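Local coordinates for protein lantibiotic dehydratase (Microbispora corallina, PDB 5EHK) that probably dehydrates hydroxyl side chains of the NAI-107 precursor peptide, using glutamyl-tRNA to activate them before glutamate is eliminated, at residues R829-F834 and F856-D861; L835-P840 and L940-G945; G846-A851 and L883-A888; Q928-A933 and C1082-G1087; T949-T954 and R1094-L1099. All coordinates share one frame; numbering follows the deposited sequence.

Interaction 1 of 5, residues R829-F834 and F856-D861; sequences RNQDDF and FIRYSD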
# COMPACT_ATOMS: atom_id res chain seq x y z
N ARG A 829 17.29 -6.47 -15.84
CA ARG A 829 18.65 -7.02 -15.70
C ARG A 829 19.11 -7.73 -16.97
O ARG A 829 20.31 -7.73 -17.27
CB ARG A 829 18.73 -8.00 -14.51
CG ARG A 829 18.75 -7.36 -13.14
CD ARG A 829 18.79 -8.39 -12.00
NE ARG A 829 18.07 -9.60 -12.38
CZ ARG A 829 18.68 -10.74 -12.68
NH1 ARG A 829 20.01 -10.82 -12.56
NH2 ARG A 829 17.98 -11.81 -13.07
N ASN A 830 18.16 -8.30 -17.70
CA ASN A 830 18.44 -9.06 -18.91
C ASN A 830 18.41 -8.24 -20.21
O ASN A 830 18.79 -8.74 -21.26
CB ASN A 830 17.42 -10.19 -19.06
CG ASN A 830 17.51 -11.22 -17.93
OD1 ASN A 830 18.19 -11.00 -16.92
ND2 ASN A 830 16.81 -12.35 -18.11
N GLN A 831 17.97 -6.99 -20.12
CA GLN A 831 17.60 -6.22 -21.31
C GLN A 831 18.78 -5.85 -22.21
O GLN A 831 18.71 -5.96 -23.44
CB GLN A 831 16.78 -4.98 -20.91
CG GLN A 831 15.35 -5.29 -20.48
CD GLN A 831 14.58 -4.08 -19.94
OE1 GLN A 831 15.07 -2.96 -19.95
NE2 GLN A 831 13.37 -4.31 -19.47
N ASP A 832 19.87 -5.38 -21.60
CA ASP A 832 21.06 -5.07 -22.39
C ASP A 832 21.57 -6.22 -23.26
O ASP A 832 21.85 -6.00 -24.43
CB ASP A 832 22.16 -4.55 -21.48
CG ASP A 832 21.80 -3.24 -20.93
OD1 ASP A 832 20.75 -2.78 -21.35
OD2 ASP A 832 22.54 -2.66 -20.11
N ASP A 833 21.63 -7.43 -22.71
CA ASP A 833 21.99 -8.61 -23.52
C ASP A 833 20.98 -8.89 -24.63
O ASP A 833 21.36 -9.19 -25.76
CB ASP A 833 22.17 -9.89 -22.68
CG ASP A 833 23.56 -10.00 -22.07
OD1 ASP A 833 24.49 -9.32 -22.58
OD2 ASP A 833 23.71 -10.72 -21.05
N PHE A 834 19.69 -8.78 -24.29
CA PHE A 834 18.64 -9.01 -25.26
C PHE A 834 18.77 -8.00 -26.42
O PHE A 834 18.63 -8.35 -27.60
CB PHE A 834 17.26 -8.94 -24.59
CG PHE A 834 16.14 -9.45 -25.46
CD1 PHE A 834 15.82 -10.79 -25.47
CD2 PHE A 834 15.44 -8.58 -26.29
CE1 PHE A 834 14.84 -11.26 -26.25
CE2 PHE A 834 14.46 -9.05 -27.10
CZ PHE A 834 14.14 -10.40 -27.09
N PHE A 856 12.96 1.11 -30.54
CA PHE A 856 12.62 0.44 -29.30
C PHE A 856 12.70 1.43 -28.16
O PHE A 856 13.51 2.36 -28.19
CB PHE A 856 13.55 -0.74 -29.02
CG PHE A 856 14.82 -0.35 -28.31
CD1 PHE A 856 14.85 -0.23 -26.92
CD2 PHE A 856 15.98 -0.11 -29.02
CE1 PHE A 856 15.99 0.15 -26.28
CE2 PHE A 856 17.12 0.26 -28.38
CZ PHE A 856 17.13 0.39 -27.01
N ILE A 857 11.88 1.19 -27.14
CA ILE A 857 11.97 1.93 -25.89
C ILE A 857 11.91 0.94 -24.71
O ILE A 857 11.36 -0.16 -24.81
CB ILE A 857 10.84 2.97 -25.73
CG1 ILE A 857 9.48 2.30 -25.52
CG2 ILE A 857 10.77 3.92 -26.92
CD1 ILE A 857 8.38 3.27 -25.18
N ARG A 858 12.50 1.36 -23.59
CA ARG A 858 12.38 0.67 -22.33
C ARG A 858 11.17 1.31 -21.65
O ARG A 858 11.02 2.53 -21.62
CB ARG A 858 13.68 0.86 -21.54
CG ARG A 858 14.90 0.26 -22.24
CD ARG A 858 16.28 0.78 -21.73
NE ARG A 858 17.17 -0.27 -21.29
CZ ARG A 858 18.38 -0.53 -21.76
NH1 ARG A 858 18.94 0.17 -22.72
NH2 ARG A 858 19.03 -1.55 -21.24
N TYR A 859 10.27 0.47 -21.16
CA TYR A 859 9.00 0.95 -20.67
C TYR A 859 8.71 0.25 -19.36
O TYR A 859 9.12 -0.89 -19.15
CB TYR A 859 7.90 0.64 -21.71
CG TYR A 859 6.67 1.51 -21.60
CD1 TYR A 859 6.51 2.61 -22.44
CD2 TYR A 859 5.68 1.26 -20.65
CE1 TYR A 859 5.39 3.44 -22.35
CE2 TYR A 859 4.55 2.08 -20.55
CZ TYR A 859 4.42 3.18 -21.41
OH TYR A 859 3.32 4.01 -21.34
N SER A 860 7.98 0.92 -18.48
CA SER A 860 7.49 0.23 -17.29
C SER A 860 5.98 0.43 -17.15
O SER A 860 5.51 1.56 -17.10
CB SER A 860 8.22 0.72 -16.05
OG SER A 860 7.56 0.25 -14.91
N ASP A 861 5.22 -0.66 -17.14
CA ASP A 861 3.78 -0.58 -16.87
C ASP A 861 3.39 -1.30 -15.59
O ASP A 861 4.24 -1.66 -14.77
CB ASP A 861 2.93 -1.05 -18.07
CG ASP A 861 3.20 -2.53 -18.48
OD1 ASP A 861 3.70 -3.33 -17.65
OD2 ASP A 861 2.87 -2.90 -19.64
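Q831 and R858 mark the closest approach of helix 828-837 to strand 853-861, their CA atoms 8.7 Å apart, a separation that leaves long polar side chains to span the gap. R858 starts from the strand with its CB directed at the helix, and a bend at chi3 (124°) brings the edge of the guanidinium to D832. The two form a salt bridge through D832 OD1 and R858 NH2. The carboxylate stands almost perpendicular to the guanidinium (87°) yet reaches its edge; the atoms are modelled too close together, so the exact geometry is doubtful. Q831 is extended beyond CG, and its OE1 lies obliquely 3.7 Å from R858 NE, while its NE2 bonds to the carbonyl of V826. The setting is a split beta-alpha-beta unit: helices 828-837 and 839-848 carry the chain from strand 819-824 to the parallel strand 853-861, with antiparallel strand 864-872 between them. From that middle strand, L867 touches Q831, F834 and R858. Arginine suits this buried position because its several N-H groups can serve different partners, and NH1 of R858 probably bonds to the carbonyl of R1084.

Interaction 2 of 5, residues L835-P840 and L940-G945; sequences LRDQVP and LTRRAG
R942 meets D837 end-on, offering one terminal nitrogen to each carboxylate oxygen. NH1 of R942 donates to D837 OD1 at 2.9 Å, on that oxygen's syn lone pair, with a rather bent N-H...O angle of 139°. NH2 of R942 is straighter, reaching D837 OD2 at 2.6 Å. The pair is not flat, however: the carboxylate and guanidinium planes are turned 47° apart. R836 fits beside this bridge by lying over its partner. Its CD sits above one face of the R942 guanidinium, 3.7 Å from the plane, and in return CB of R942 covers a face of the R836 guanidinium. The two arginines therefore pack methylene against flat cation, although R836 NE and R942 NE come within 3.7 Å. The likeness of charge is probably offset by D833, which forms salt bridges with NH2 of both, and by D837. At the edge of the R836 guanidinium the methyl CG2 of T941 lies 3.6 Å from NH1, a nitrogen that also donates to the carbonyl of L938. R942 suits the C-terminal end of helix 920-942, whose carbonyl groups probably favour a positive charge. R208 of the second subunit packs on D837 and brings a like charge close to R942. The contact joins that helix end to the end of helix 828-837, from which L835 packs against strand 853-861, while V839 of helix 839-848 touches I935 of helix 920-942.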
# COMPACT_ATOMS: atom_id res chain seq x y z
N LEU A 835 19.04 -6.74 -26.06
CA LEU A 835 19.30 -5.67 -27.02
C LEU A 835 20.53 -5.90 -27.90
O LEU A 835 20.52 -5.58 -29.09
CB LEU A 835 19.42 -4.33 -26.30
CG LEU A 835 18.14 -3.76 -25.70
CD1 LEU A 835 18.43 -2.61 -24.75
CD2 LEU A 835 17.17 -3.32 -26.82
N ARG A 836 21.60 -6.43 -27.31
CA ARG A 836 22.82 -6.70 -28.06
C ARG A 836 22.63 -7.84 -29.08
O ARG A 836 23.04 -7.73 -30.23
CB ARG A 836 23.99 -7.00 -27.11
CG ARG A 836 24.51 -5.75 -26.38
CD ARG A 836 25.79 -5.99 -25.59
NE ARG A 836 25.51 -6.48 -24.24
CZ ARG A 836 25.61 -5.76 -23.13
NH1 ARG A 836 26.03 -4.50 -23.18
NH2 ARG A 836 25.32 -6.31 -21.96
N ASP A 837 21.96 -8.90 -28.64
CA ASP A 837 21.90 -10.15 -29.37
C ASP A 837 20.59 -10.46 -30.10
O ASP A 837 20.61 -11.02 -31.18
CB ASP A 837 22.18 -11.30 -28.41
CG ASP A 837 23.53 -11.19 -27.73
OD1 ASP A 837 24.46 -10.59 -28.29
OD2 ASP A 837 23.66 -11.73 -26.62
N GLN A 838 19.45 -10.15 -29.49
CA GLN A 838 18.15 -10.60 -30.02
C GLN A 838 17.39 -9.56 -30.84
O GLN A 838 16.77 -9.90 -31.85
CB GLN A 838 17.24 -11.13 -28.89
CG GLN A 838 17.49 -12.58 -28.49
CD GLN A 838 18.77 -12.78 -27.69
OE1 GLN A 838 19.05 -12.06 -26.72
NE2 GLN A 838 19.57 -13.76 -28.11
N VAL A 839 17.38 -8.30 -30.39
CA VAL A 839 16.70 -7.23 -31.12
C VAL A 839 17.26 -7.05 -32.57
O VAL A 839 16.49 -6.86 -33.52
CB VAL A 839 16.64 -5.91 -30.27
CG1 VAL A 839 16.03 -4.76 -31.09
CG2 VAL A 839 15.78 -6.14 -29.03
N PRO A 840 18.60 -7.16 -32.75
CA PRO A 840 19.14 -7.15 -34.11
C PRO A 840 18.47 -8.18 -35.00
O PRO A 840 18.20 -7.87 -36.17
CB PRO A 840 20.60 -7.51 -33.91
CG PRO A 840 20.92 -6.91 -32.60
CD PRO A 840 19.70 -7.12 -31.76
N LEU A 940 29.44 -2.36 -28.00
CA LEU A 940 30.82 -2.00 -27.67
C LEU A 940 31.04 -2.27 -26.20
O LEU A 940 32.04 -2.86 -25.78
CB LEU A 940 31.12 -0.52 -27.96
CG LEU A 940 31.08 -0.07 -29.42
CD1 LEU A 940 31.39 1.43 -29.55
CD2 LEU A 940 32.03 -0.90 -30.28
N THR A 941 30.07 -1.84 -25.40
CA THR A 941 30.15 -1.90 -23.94
C THR A 941 30.29 -3.33 -23.34
O THR A 941 30.84 -3.50 -22.25
CB THR A 941 28.98 -1.08 -23.36
OG1 THR A 941 29.49 0.19 -22.92
CG2 THR A 941 28.25 -1.79 -22.26
N ARG A 942 29.83 -4.34 -24.07
CA ARG A 942 30.01 -5.72 -23.63
C ARG A 942 31.49 -6.10 -23.62
O ARG A 942 31.93 -6.87 -22.77
CB ARG A 942 29.25 -6.70 -24.54
CG ARG A 942 29.61 -8.19 -24.34
CD ARG A 942 28.97 -9.10 -25.40
NE ARG A 942 27.58 -9.38 -25.07
CZ ARG A 942 26.72 -9.96 -25.91
NH1 ARG A 942 27.12 -10.33 -27.12
NH2 ARG A 942 25.46 -10.15 -25.52
N ARG A 943 32.26 -5.54 -24.55
CA ARG A 943 33.64 -6.00 -24.74
C ARG A 943 34.47 -5.76 -23.51
O ARG A 943 34.42 -4.69 -22.90
CB ARG A 943 34.33 -5.35 -25.94
CG ARG A 943 35.71 -5.97 -26.21
CD ARG A 943 36.47 -5.29 -27.35
NE ARG A 943 36.93 -3.95 -26.98
CZ ARG A 943 37.98 -3.69 -26.21
NH1 ARG A 943 38.71 -4.68 -25.70
NH2 ARG A 943 38.31 -2.43 -25.93
N ALA A 944 35.24 -6.78 -23.14
CA ALA A 944 36.17 -6.67 -22.03
C ALA A 944 37.27 -5.67 -22.41
O ALA A 944 37.93 -5.83 -23.44
CB ALA A 944 36.76 -8.04 -21.70
N GLY A 945 37.41 -4.61 -21.62
CA GLY A 945 38.46 -3.66 -21.89
C GLY A 945 38.01 -2.34 -22.47
O GLY A 945 38.78 -1.37 -22.50

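Interaction 3 of 5, residues G846-A851 and L883-A888; sequences GIEHGA and LPEIGA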
# COMPACT_ATOMS: atom_id res chain seq x y z
N GLY A 846 12.35 -7.49 -39.86
CA GLY A 846 11.45 -6.41 -40.24
C GLY A 846 11.82 -5.77 -41.56
O GLY A 846 10.95 -5.38 -42.35
N ILE A 847 13.11 -5.63 -41.78
CA ILE A 847 13.62 -5.06 -43.01
C ILE A 847 13.29 -5.94 -44.22
O ILE A 847 12.68 -5.46 -45.18
CB ILE A 847 15.13 -4.71 -42.88
CG1 ILE A 847 15.26 -3.34 -42.21
CG2 ILE A 847 15.84 -4.73 -44.24
CD1 ILE A 847 16.50 -3.19 -41.36
N GLU A 848 13.63 -7.22 -44.18
CA GLU A 848 13.34 -8.09 -45.31
C GLU A 848 11.83 -8.27 -45.55
O GLU A 848 11.42 -8.93 -46.52
CB GLU A 848 13.96 -9.49 -45.16
CG GLU A 848 13.05 -10.48 -44.39
CD GLU A 848 13.49 -11.95 -44.47
OE1 GLU A 848 14.56 -12.24 -45.07
OE2 GLU A 848 12.74 -12.82 -43.97
N HIS A 849 10.99 -7.71 -44.68
CA HIS A 849 9.55 -7.75 -44.92
C HIS A 849 9.04 -6.34 -45.20
O HIS A 849 7.84 -6.07 -45.17
CB HIS A 849 8.81 -8.35 -43.74
CG HIS A 849 8.95 -9.83 -43.64
ND1 HIS A 849 8.00 -10.70 -44.15
CD2 HIS A 849 9.91 -10.61 -43.08
CE1 HIS A 849 8.38 -11.94 -43.92
NE2 HIS A 849 9.54 -11.91 -43.27
N GLY A 850 9.99 -5.44 -45.42
CA GLY A 850 9.69 -4.12 -45.89
C GLY A 850 9.27 -3.10 -44.86
O GLY A 850 8.71 -2.07 -45.22
N ALA A 851 9.57 -3.35 -43.58
CA ALA A 851 9.23 -2.36 -42.55
C ALA A 851 10.10 -1.16 -42.82
O ALA A 851 11.28 -1.31 -43.14
CB ALA A 851 9.47 -2.91 -41.17
N LEU A 883 5.05 -10.83 -38.85
CA LEU A 883 4.59 -11.29 -37.54
C LEU A 883 4.87 -12.76 -37.23
O LEU A 883 5.35 -13.07 -36.14
CB LEU A 883 3.11 -11.01 -37.33
CG LEU A 883 2.66 -11.50 -35.96
CD1 LEU A 883 3.33 -10.66 -34.89
CD2 LEU A 883 1.18 -11.34 -35.90
N PRO A 884 4.61 -13.66 -38.18
CA PRO A 884 4.87 -15.05 -37.82
C PRO A 884 6.36 -15.40 -37.80
O PRO A 884 6.74 -16.33 -37.07
CB PRO A 884 4.16 -15.84 -38.92
CG PRO A 884 3.14 -14.89 -39.46
CD PRO A 884 3.81 -13.57 -39.42
N GLU A 885 7.19 -14.68 -38.54
CA GLU A 885 8.62 -14.95 -38.44
C GLU A 885 9.10 -14.53 -37.05
O GLU A 885 9.78 -15.29 -36.36
CB GLU A 885 9.41 -14.24 -39.55
CG GLU A 885 10.91 -14.39 -39.39
CD GLU A 885 11.72 -13.92 -40.60
OE1 GLU A 885 11.10 -13.45 -41.60
OE2 GLU A 885 12.97 -13.99 -40.53
N ILE A 886 8.72 -13.31 -36.68
CA ILE A 886 8.95 -12.74 -35.37
C ILE A 886 8.45 -13.64 -34.23
O ILE A 886 9.17 -13.89 -33.25
CB ILE A 886 8.23 -11.38 -35.28
CG1 ILE A 886 9.16 -10.27 -35.75
CG2 ILE A 886 7.88 -11.04 -33.86
CD1 ILE A 886 8.60 -8.86 -35.49
N GLY A 887 7.22 -14.14 -34.35
CA GLY A 887 6.64 -14.94 -33.30
C GLY A 887 7.38 -16.24 -33.06
O GLY A 887 7.56 -16.67 -31.92
N ALA A 888 7.77 -16.91 -34.13
CA ALA A 888 8.50 -18.15 -33.97
C ALA A 888 9.82 -17.89 -33.22
O ALA A 888 10.21 -18.67 -32.35
CB ALA A 888 8.75 -18.82 -35.32
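E885 stretches from helix 875-895 toward H849 and E848 at the end of helix 839-848. Its CB points at that helix end, and CG stands anti to the backbone N (chi1 174°), continuing an extended chain that also touches A845. CD comes to 3.7 Å from E848 OE2. Beyond it, OE1 carries most of the contact: H849 NE2 donates to it at 2.8 Å, nearly along the C-O axis of the acid, with an N-H...O angle of 145°. The oxygen lies close to the imidazole plane at the ring edge, while the ring and carboxylate planes are 70° apart. E885 OE1 also lies 3.0 Å from E848 OE2, a like-charged pair of acceptors without a hydrogen bond, and E885 OE2 is 3.6 Å from that same oxygen. H849 lies within a Schellman motif that ends the helix, in which G850, at positive phi, lets A851 N bond back to G846 O and G850 N to I847 O. A histidine suits the site because it can donate from the ring's far nitrogen. Two acids around one imidazole would probably favour its protonated form; their closeness, if modelled correctly, may raise the pKa of one, though solvent would soften the effect.

Interaction 4 of 5, residues Q928-A933 and C1082-G1087; sequences QHDSAA and CNRLIG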
# COMPACT_ATOMS: atom_id res chain seq x y z
N GLN A 928 14.39 5.88 -34.88
CA GLN A 928 15.03 4.71 -35.48
C GLN A 928 16.55 4.73 -35.32
O GLN A 928 17.13 3.79 -34.79
CB GLN A 928 14.69 4.55 -36.97
CG GLN A 928 15.21 3.24 -37.53
CD GLN A 928 14.97 3.10 -39.00
OE1 GLN A 928 13.84 3.14 -39.47
NE2 GLN A 928 16.05 2.96 -39.76
N HIS A 929 17.18 5.83 -35.72
CA HIS A 929 18.64 5.94 -35.68
C HIS A 929 19.20 5.99 -34.27
O HIS A 929 20.28 5.47 -34.02
CB HIS A 929 19.13 7.12 -36.54
CG HIS A 929 18.91 6.92 -38.00
ND1 HIS A 929 19.75 6.17 -38.79
CD2 HIS A 929 17.91 7.33 -38.82
CE1 HIS A 929 19.30 6.15 -40.03
NE2 HIS A 929 18.18 6.85 -40.07
N ASP A 930 18.45 6.57 -33.33
CA ASP A 930 18.90 6.56 -31.95
C ASP A 930 18.82 5.16 -31.36
O ASP A 930 19.63 4.80 -30.51
CB ASP A 930 18.09 7.49 -31.07
CG ASP A 930 18.73 7.69 -29.73
OD1 ASP A 930 19.70 8.48 -29.63
OD2 ASP A 930 18.27 7.04 -28.76
N SER A 931 17.83 4.40 -31.81
CA SER A 931 17.69 3.01 -31.40
C SER A 931 18.87 2.21 -31.89
O SER A 931 19.41 1.37 -31.16
CB SER A 931 16.37 2.41 -31.89
OG SER A 931 15.31 2.78 -31.03
N ALA A 932 19.25 2.43 -33.14
CA ALA A 932 20.34 1.67 -33.72
C ALA A 932 21.67 1.99 -33.01
O ALA A 932 22.43 1.09 -32.66
CB ALA A 932 20.44 1.91 -35.22
N ALA A 933 21.89 3.29 -32.78
CA ALA A 933 23.03 3.81 -32.03
C ALA A 933 23.15 3.15 -30.66
O ALA A 933 24.22 2.70 -30.28
CB ALA A 933 22.91 5.33 -31.89
N CYS A 1082 18.38 8.71 -23.23
CA CYS A 1082 18.70 8.10 -21.96
C CYS A 1082 17.86 6.84 -21.71
O CYS A 1082 18.37 5.84 -21.21
CB CYS A 1082 18.50 9.11 -20.82
SG CYS A 1082 19.66 10.47 -20.85
N ASN A 1083 16.58 6.90 -22.08
CA ASN A 1083 15.73 5.74 -21.95
C ASN A 1083 16.34 4.59 -22.73
O ASN A 1083 16.56 3.54 -22.17
CB ASN A 1083 14.29 6.01 -22.42
CG ASN A 1083 13.38 4.78 -22.24
OD1 ASN A 1083 13.13 4.03 -23.18
ND2 ASN A 1083 12.90 4.58 -21.02
N ARG A 1084 16.72 4.80 -23.98
CA ARG A 1084 17.19 3.66 -24.74
C ARG A 1084 18.48 3.09 -24.19
O ARG A 1084 18.73 1.90 -24.30
CB ARG A 1084 17.36 4.03 -26.21
CG ARG A 1084 16.10 3.92 -26.99
CD ARG A 1084 16.36 4.29 -28.42
NE ARG A 1084 16.01 5.67 -28.68
CZ ARG A 1084 14.77 6.09 -28.92
NH1 ARG A 1084 13.76 5.22 -28.91
NH2 ARG A 1084 14.55 7.37 -29.16
N LEU A 1085 19.31 3.94 -23.61
CA LEU A 1085 20.64 3.55 -23.19
C LEU A 1085 20.65 3.14 -21.70
O LEU A 1085 21.13 2.06 -21.36
CB LEU A 1085 21.63 4.69 -23.47
CG LEU A 1085 22.85 4.61 -24.39
CD1 LEU A 1085 22.98 3.34 -25.19
CD2 LEU A 1085 22.87 5.81 -25.30
N ILE A 1086 20.05 3.94 -20.82
CA ILE A 1086 20.09 3.60 -19.39
C ILE A 1086 18.70 3.75 -18.81
O ILE A 1086 17.69 3.51 -19.49
CB ILE A 1086 21.07 4.49 -18.61
CG1 ILE A 1086 20.74 5.97 -18.84
CG2 ILE A 1086 22.52 4.22 -19.03
CD1 ILE A 1086 21.55 6.90 -18.01
N GLY A 1087 18.61 4.10 -17.55
CA GLY A 1087 17.29 4.44 -17.07
C GLY A 1087 16.29 3.30 -16.97
O GLY A 1087 16.48 2.20 -17.50
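D930 and R1084 form a buried salt bridge between helices 920-942 and 1068-1085, two members of the helical part of the C-terminal region that pack against edge strand 853-861. The tight part is a small polar knot. R1084 projects its CB toward the opposite helix, and its chain bends at chi3 (-97°), which turns NE to face the acid. NE donates to D930 OD2 at 2.6 Å with an N-H...O angle of 161°, meeting the anti lone pair, away from the other oxygen. The acceptor is almost exactly in the guanidinium plane, though the carboxylate itself is turned 67° from it. D930 OD1 has other partners, R1046 NE and T1081 OG1, so both oxygens of this buried acid are engaged. Small S931 suits the neighbouring place, since it lets the arginine chain pass close to the helix and still offers a hydroxyl. The hydroxyl accepts from F856 N, while R1084 NH1 donates to F856 O, and in this way the two helices together bind one residue of the strand. By contrast, A933 and L1085 lie near each other without touching; L1085 packs instead on A934 and L937. On the outer side of helix 920-942, H929 and A932 point away from the contact and are partly exposed. Closest to the arginine stem is the serine oxygen: S931 OG lies 3.2 Å from R1084 CD.

Interaction 5 of 5, residues T949-T954 and R1094-L1099; sequences TLDEVT and RSVLGL
V1096 fits against the first turn of helix 950-965, with each of its methyls touching a different patch. CG1, anti to the backbone N (chi1 -179°), lies 3.4 Å from the carbonyl D951 O and 3.7 Å from the methyl T954 CG2. CG2 is placed against the acid of D951, 3.7 Å from its OD2. The helices come close here, the CA atoms of D951 and V1096 being only 5.9 Å apart, and a compact beta-branched valine suits so narrow a gap. The contact joins the second helix of each of two pairs of consecutive helices, 920-942 with 950-965 and 1068-1085 with 1090-1109, which pack together in the helical C-terminal region. One shell out, hydrogen bonds fix the first-shell groups. OG1 of T954 donates to the carbonyl L950 O at 2.9 Å, from above the carbonyl plane, which leaves its methyl to face V1096. D951 OD1 forms a salt bridge with R1092, so its carboxylate is held beside the valine. The helix itself starts in a capping box: E952 N donates to T949 OG1 at 3.2 Å, and T949 N donates to E952 OE1 at 2.7 Å with an N-H...O angle of 168°. Threonine and glutamate suit these two places because each side chain accepts from the other's backbone N-H. Farther out, I1086 touches both T954 and V1096, and W1017 packs on E952 and L1099.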
# COMPACT_ATOMS: atom_id res chain seq x y z
N THR A 949 32.43 3.75 -19.64
CA THR A 949 31.27 3.18 -19.00
C THR A 949 30.02 3.56 -19.79
O THR A 949 30.07 4.37 -20.70
CB THR A 949 31.12 3.72 -17.56
OG1 THR A 949 30.95 5.15 -17.61
CG2 THR A 949 32.35 3.39 -16.72
N LEU A 950 28.90 2.95 -19.45
CA LEU A 950 27.63 3.30 -20.05
C LEU A 950 27.26 4.75 -19.77
O LEU A 950 26.79 5.44 -20.65
CB LEU A 950 26.55 2.37 -19.52
CG LEU A 950 25.35 2.06 -20.41
CD1 LEU A 950 25.77 1.67 -21.83
CD2 LEU A 950 24.55 0.94 -19.78
N ASP A 951 27.50 5.23 -18.55
CA ASP A 951 27.18 6.62 -18.22
C ASP A 951 27.98 7.58 -19.07
O ASP A 951 27.50 8.64 -19.47
CB ASP A 951 27.43 6.92 -16.74
CG ASP A 951 26.47 6.20 -15.83
OD1 ASP A 951 25.88 5.19 -16.27
OD2 ASP A 951 26.29 6.64 -14.67
N GLU A 952 29.22 7.20 -19.34
CA GLU A 952 30.06 8.01 -20.21
C GLU A 952 29.50 8.08 -21.62
O GLU A 952 29.26 9.17 -22.13
CB GLU A 952 31.51 7.51 -20.20
CG GLU A 952 32.31 8.05 -19.01
CD GLU A 952 33.58 7.27 -18.75
OE1 GLU A 952 33.61 6.05 -19.03
OE2 GLU A 952 34.56 7.89 -18.28
N VAL A 953 29.26 6.93 -22.24
CA VAL A 953 28.79 6.93 -23.62
C VAL A 953 27.42 7.60 -23.70
O VAL A 953 27.10 8.21 -24.72
CB VAL A 953 28.78 5.52 -24.25
CG1 VAL A 953 30.11 4.82 -23.99
CG2 VAL A 953 27.63 4.70 -23.71
N THR A 954 26.64 7.53 -22.62
CA THR A 954 25.34 8.20 -22.57
C THR A 954 25.49 9.71 -22.49
O THR A 954 24.78 10.45 -23.17
CB THR A 954 24.43 7.66 -21.46
OG1 THR A 954 24.23 6.25 -21.65
CG2 THR A 954 23.05 8.34 -21.49
N ARG A 1094 19.30 12.01 -14.33
CA ARG A 1094 19.69 13.35 -13.89
C ARG A 1094 21.19 13.47 -13.67
O ARG A 1094 21.77 14.51 -13.97
CB ARG A 1094 18.92 13.76 -12.65
CG ARG A 1094 17.84 14.76 -12.93
CD ARG A 1094 16.55 14.39 -12.19
NE ARG A 1094 16.86 13.87 -10.87
CZ ARG A 1094 16.04 13.09 -10.18
NH1 ARG A 1094 14.87 12.75 -10.70
NH2 ARG A 1094 16.39 12.65 -8.98
N SER A 1095 21.82 12.43 -13.12
CA SER A 1095 23.27 12.45 -12.98
C SER A 1095 23.93 12.51 -14.34
O SER A 1095 24.66 13.46 -14.64
CB SER A 1095 23.77 11.22 -12.22
OG SER A 1095 23.11 11.12 -10.97
N VAL A 1096 23.63 11.53 -15.19
CA VAL A 1096 24.27 11.42 -16.48
C VAL A 1096 24.05 12.68 -17.30
O VAL A 1096 24.97 13.13 -18.00
CB VAL A 1096 23.80 10.18 -17.28
CG1 VAL A 1096 24.52 10.11 -18.62
CG2 VAL A 1096 24.07 8.92 -16.49
N LEU A 1097 22.86 13.29 -17.20
CA LEU A 1097 22.64 14.53 -17.94
C LEU A 1097 23.43 15.67 -17.31
O LEU A 1097 23.90 16.57 -18.01
CB LEU A 1097 21.16 14.89 -18.10
CG LEU A 1097 20.36 14.19 -19.21
CD1 LEU A 1097 18.96 14.77 -19.29
CD2 LEU A 1097 21.03 14.26 -20.55
N GLY A 1098 23.56 15.63 -15.99
CA GLY A 1098 24.34 16.61 -15.26
C GLY A 1098 25.77 16.66 -15.76
O GLY A 1098 26.26 17.72 -16.15
N LEU A 1099 26.44 15.51 -15.72
CA LEU A 1099 27.80 15.37 -16.23
C LEU A 1099 27.99 16.11 -17.54
O LEU A 1099 28.94 16.87 -17.69
CB LEU A 1099 28.18 13.90 -16.43
CG LEU A 1099 28.70 13.02 -15.28
CD1 LEU A 1099 27.60 12.47 -14.40
CD2 LEU A 1099 29.49 11.88 -15.88

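In the fold
Interactions 1, 4 and 5 are buried, whereas 2 and 3 lie at the surface of the same C-terminal region. Interactions 1 and 2 share helix 828-837, 2 and 3 share helix 839-848, and 2 and 4 share helix 920-942. Charge appears at both depths but differently: across 1 and 4 a single buried acid meets a single arginine, while 2 gathers several arginines and acids near the second subunit, and 3 sets a histidine among glutamates. Interaction 5 alone is mainly nonpolar across its gap. I1086 joins it to 4, D833 joins 1 to 2, and R858 links 1 to 4; interaction 3 stands apart, about 34 Å from 5 between centres.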